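Local coordinates for N-acetyl-beta-D glucosaminidase (Rhizomucor miehei CAU432, PDB 4ZM6), which probably hydrolyses beta-linked N-acetylhexosamine residues as a family 3 glycosidase and, through a GCN5-related region that binds acetyl-CoA, acetylates glucosamine, at residues Asp542-Asn546 with Asp547-Asp551. Residues are numbered along the deposited sequence; the frame is centred on the assembly and turned at random.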
ATOM      1  N   ASP A 542      13.627  -2.126  -3.331  1.00 60.56           N
ATOM      2  CA  ASP A 542      12.487  -2.320  -4.228  1.00 61.46           C
ATOM      3  C   ASP A 542      12.093  -3.783  -4.290  1.00 58.50           C
ATOM      4  O   ASP A 542      12.841  -4.661  -3.862  1.00 58.40           O
ATOM      5  CB  ASP A 542      12.838  -1.883  -5.651  1.00 65.92           C
ATOM      6  CG  ASP A 542      13.030  -0.392  -5.780  1.00 69.39           C
ATOM      7  OD1 ASP A 542      12.208   0.370  -5.223  1.00 69.67           O
ATOM      8  OD2 ASP A 542      13.998   0.013  -6.461  1.00 72.42           O
ATOM      9  N   ASP A 543      10.917  -4.034  -4.852  1.00 56.34           N
ATOM     10  CA  ASP A 543      10.497  -5.388  -5.174  1.00 52.14           C
ATOM     11  C   ASP A 543      11.350  -5.918  -6.311  1.00 50.30           C
ATOM     12  O   ASP A 543      11.662  -5.197  -7.261  1.00 51.09           O
ATOM     13  CB  ASP A 543       9.020  -5.424  -5.561  1.00 51.40           C
ATOM     14  CG  ASP A 543       8.102  -5.185  -4.378  1.00 53.28           C
ATOM     15  OD1 ASP A 543       8.360  -5.754  -3.300  1.00 55.20           O
ATOM     16  OD2 ASP A 543       7.117  -4.432  -4.522  1.00 55.18           O
ATOM     17  N   TYR A 544      11.743  -7.178  -6.190  1.00 48.61           N
ATOM     18  CA  TYR A 544      12.494  -7.859  -7.230  1.00 49.89           C
ATOM     19  C   TYR A 544      11.599  -8.054  -8.456  1.00 50.97           C
ATOM     20  O   TYR A 544      10.454  -8.496  -8.331  1.00 49.76           O
ATOM     21  CB  TYR A 544      13.010  -9.204  -6.696  1.00 49.80           C
ATOM     22  CG  TYR A 544      13.562 -10.156  -7.739  1.00 49.11           C
ATOM     23  CD1 TYR A 544      14.778  -9.910  -8.364  1.00 48.59           C
ATOM     24  CD2 TYR A 544      12.875 -11.319  -8.078  1.00 48.00           C
ATOM     25  CE1 TYR A 544      15.285 -10.787  -9.309  1.00 48.75           C
ATOM     26  CE2 TYR A 544      13.378 -12.199  -9.014  1.00 47.38           C
ATOM     27  CZ  TYR A 544      14.578 -11.930  -9.627  1.00 48.27           C
ATOM     28  OH  TYR A 544      15.065 -12.810 -10.565  1.00 52.61           O
ATOM     29  N   ARG A 545      12.118  -7.684  -9.626  1.00 51.91           N
ATOM     30  CA  ARG A 545      11.434  -7.899 -10.898  1.00 52.63           C
ATOM     31  C   ARG A 545      12.301  -8.830 -11.728  1.00 53.12           C
ATOM     32  O   ARG A 545      13.365  -8.434 -12.210  1.00 52.01           O
ATOM     33  CB  ARG A 545      11.219  -6.577 -11.642  1.00 54.02           C
ATOM     34  CG  ARG A 545      10.388  -5.550 -10.884  1.00 55.75           C
ATOM     35  CD  ARG A 545      10.031  -4.348 -11.754  1.00 56.99           C
ATOM     36  NE  ARG A 545      11.205  -3.692 -12.347  1.00 58.72           N
ATOM     37  CZ  ARG A 545      11.962  -2.770 -11.749  1.00 59.64           C
ATOM     38  NH1 ARG A 545      11.706  -2.365 -10.507  1.00 61.98           N
ATOM     39  NH2 ARG A 545      12.995  -2.247 -12.401  1.00 59.09           N
ATOM     40  N   ASN A 546      11.852 -10.072 -11.883  1.00 54.29           N
ATOM     41  CA  ASN A 546      12.658 -11.093 -12.548  1.00 55.51           C
ATOM     42  C   ASN A 546      13.024 -10.762 -14.003  1.00 54.86           C
ATOM     43  O   ASN A 546      14.108 -11.120 -14.463  1.00 55.45           O
ATOM     44  CB  ASN A 546      11.999 -12.479 -12.431  1.00 57.48           C
ATOM     45  CG  ASN A 546      10.683 -12.581 -13.183  1.00 59.50           C
ATOM     46  OD1 ASN A 546       9.785 -11.759 -13.007  1.00 60.75           O
ATOM     47  ND2 ASN A 546      10.559 -13.608 -14.015  1.00 61.30           N
ATOM     48  N   ASP A 547      12.149 -10.055 -14.714  1.00 54.34           N
ATOM     49  CA  ASP A 547      12.447  -9.659 -16.093  1.00 55.48           C
ATOM     50  C   ASP A 547      13.655  -8.726 -16.188  1.00 55.60           C
ATOM     51  O   ASP A 547      14.458  -8.846 -17.110  1.00 56.30           O
ATOM     52  CB  ASP A 547      11.229  -9.004 -16.751  1.00 57.99           C
ATOM     53  CG  ASP A 547      10.084  -9.994 -16.999  1.00 61.55           C
ATOM     54  OD1 ASP A 547      10.341 -11.218 -17.110  1.00 63.73           O
ATOM     55  OD2 ASP A 547       8.920  -9.543 -17.088  1.00 61.25           O
ATOM     56  N   ASP A 548      13.793  -7.817 -15.225  1.00 55.84           N
ATOM     57  CA  ASP A 548      14.855  -6.808 -15.246  1.00 53.31           C
ATOM     58  C   ASP A 548      16.083  -7.154 -14.401  1.00 52.51           C
ATOM     59  O   ASP A 548      17.198  -6.772 -14.749  1.00 50.92           O
ATOM     60  CB  ASP A 548      14.293  -5.466 -14.769  1.00 54.40           C
ATOM     61  CG  ASP A 548      13.138  -4.979 -15.619  1.00 54.85           C
ATOM     62  OD1 ASP A 548      13.225  -5.113 -16.860  1.00 55.53           O
ATOM     63  OD2 ASP A 548      12.147  -4.461 -15.051  1.00 53.79           O
ATOM     64  N   ASP A 549      15.880  -7.869 -13.294  1.00 53.35           N
ATOM     65  CA  ASP A 549      16.915  -8.024 -12.262  1.00 52.67           C
ATOM     66  C   ASP A 549      17.641  -9.375 -12.244  1.00 54.01           C
ATOM     67  O   ASP A 549      18.636  -9.533 -11.529  1.00 53.76           O
ATOM     68  CB  ASP A 549      16.291  -7.786 -10.886  1.00 51.53           C
ATOM     69  CG  ASP A 549      15.600  -6.436 -10.778  1.00 51.45           C
ATOM     70  OD1 ASP A 549      15.977  -5.498 -11.521  1.00 50.11           O
ATOM     71  OD2 ASP A 549      14.677  -6.315  -9.939  1.00 51.31           O
ATOM     72  N   LEU A 550      17.155 -10.343 -13.017  1.00 54.82           N
ATOM     73  CA  LEU A 550      17.682 -11.708 -12.951  1.00 53.85           C
ATOM     74  C   LEU A 550      19.161 -11.796 -13.340  1.00 53.95           C
ATOM     75  O   LEU A 550      19.938 -12.472 -12.664  1.00 55.10           O
ATOM     76  CB  LEU A 550      16.843 -12.651 -13.819  1.00 53.57           C
ATOM     77  CG  LEU A 550      17.323 -14.103 -13.944  1.00 54.30           C
ATOM     78  CD1 LEU A 550      17.415 -14.769 -12.577  1.00 54.02           C
ATOM     79  CD2 LEU A 550      16.404 -14.886 -14.875  1.00 53.43           C
ATOM     80  N   ASP A 551      19.550 -11.124 -14.420  1.00 54.61           N
ATOM     81  CA  ASP A 551      20.951 -11.151 -14.870  1.00 54.48           C
ATOM     82  C   ASP A 551      21.891 -10.587 -13.817  1.00 53.00           C
ATOM     83  O   ASP A 551      22.969 -11.125 -13.593  1.00 52.91           O
ATOM     84  CB  ASP A 551      21.132 -10.376 -16.178  1.00 55.10           C
ATOM     85  CG  ASP A 551      20.610 -11.131 -17.379  1.00 55.03           C
ATOM     86  OD1 ASP A 551      21.056 -12.277 -17.601  1.00 55.23           O
ATOM     87  OD2 ASP A 551      19.766 -10.570 -18.107  1.00 56.28           O
TER
HETATM   88  O   HOH W   1       9.806  -8.883 -13.976  1.00 41.76           O
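Arg-545 and Asp-549 are joined by two bonds that run in opposite directions. The amide N of Arg-545 gives a nearly straight bond (171°) to Asp-549 OD2. At 2.9 Å from Asp-549 OD2, Arg-545 N reaches that oxygen from above the carboxylate plane. The approach is 40° out of this plane. In return Asp-549 N donates to Arg-545 O at 2.8 Å, while Asp-548 N makes only a weak bond to the same carbonyl. Beyond the backbone, Arg-545 NE forms a salt bridge of 3.0 Å with Asp-548 OD2; the oxygen lies at the guanidinium edge, in the guanidinium plane, and offers its anti lone pair. A bend in the arginine chain at chi3 turns the group across this carboxylate. Tyr-544, its CG anti to the backbone N (chi1 168°), extends along the first helical turn. Its CE1 packs 3.5 Å from Asp-549 CB, and the phenol OH rests 3.7 Å from Leu-550 CD1. One water links Asn-546 OD1 with Asp-547 N, giving that early helix amide a polar partner.

Further out, Arg-588 binds Asp-549 OD1, which should help fix the carboxylate's rotation, and Phe-597 meets the tyrosine ring edge-to-face. The second subunit adds its Lys-262, paired with Asp-548 OD1, and the carbonyl of its Arg-258, which accepts from Arg-545 NH2, so the salt-bridged pair also belongs to the dimer interface. The Asp-549 carboxylate, in the first helical turn, thus bonds back to the amide of the N-cap residue Arg-545, where strand 540-543, outermost in its sheet within this chain, turns into helix 546-561, the opening beta-alpha unit of the acetyl-CoA-binding GNAT fold.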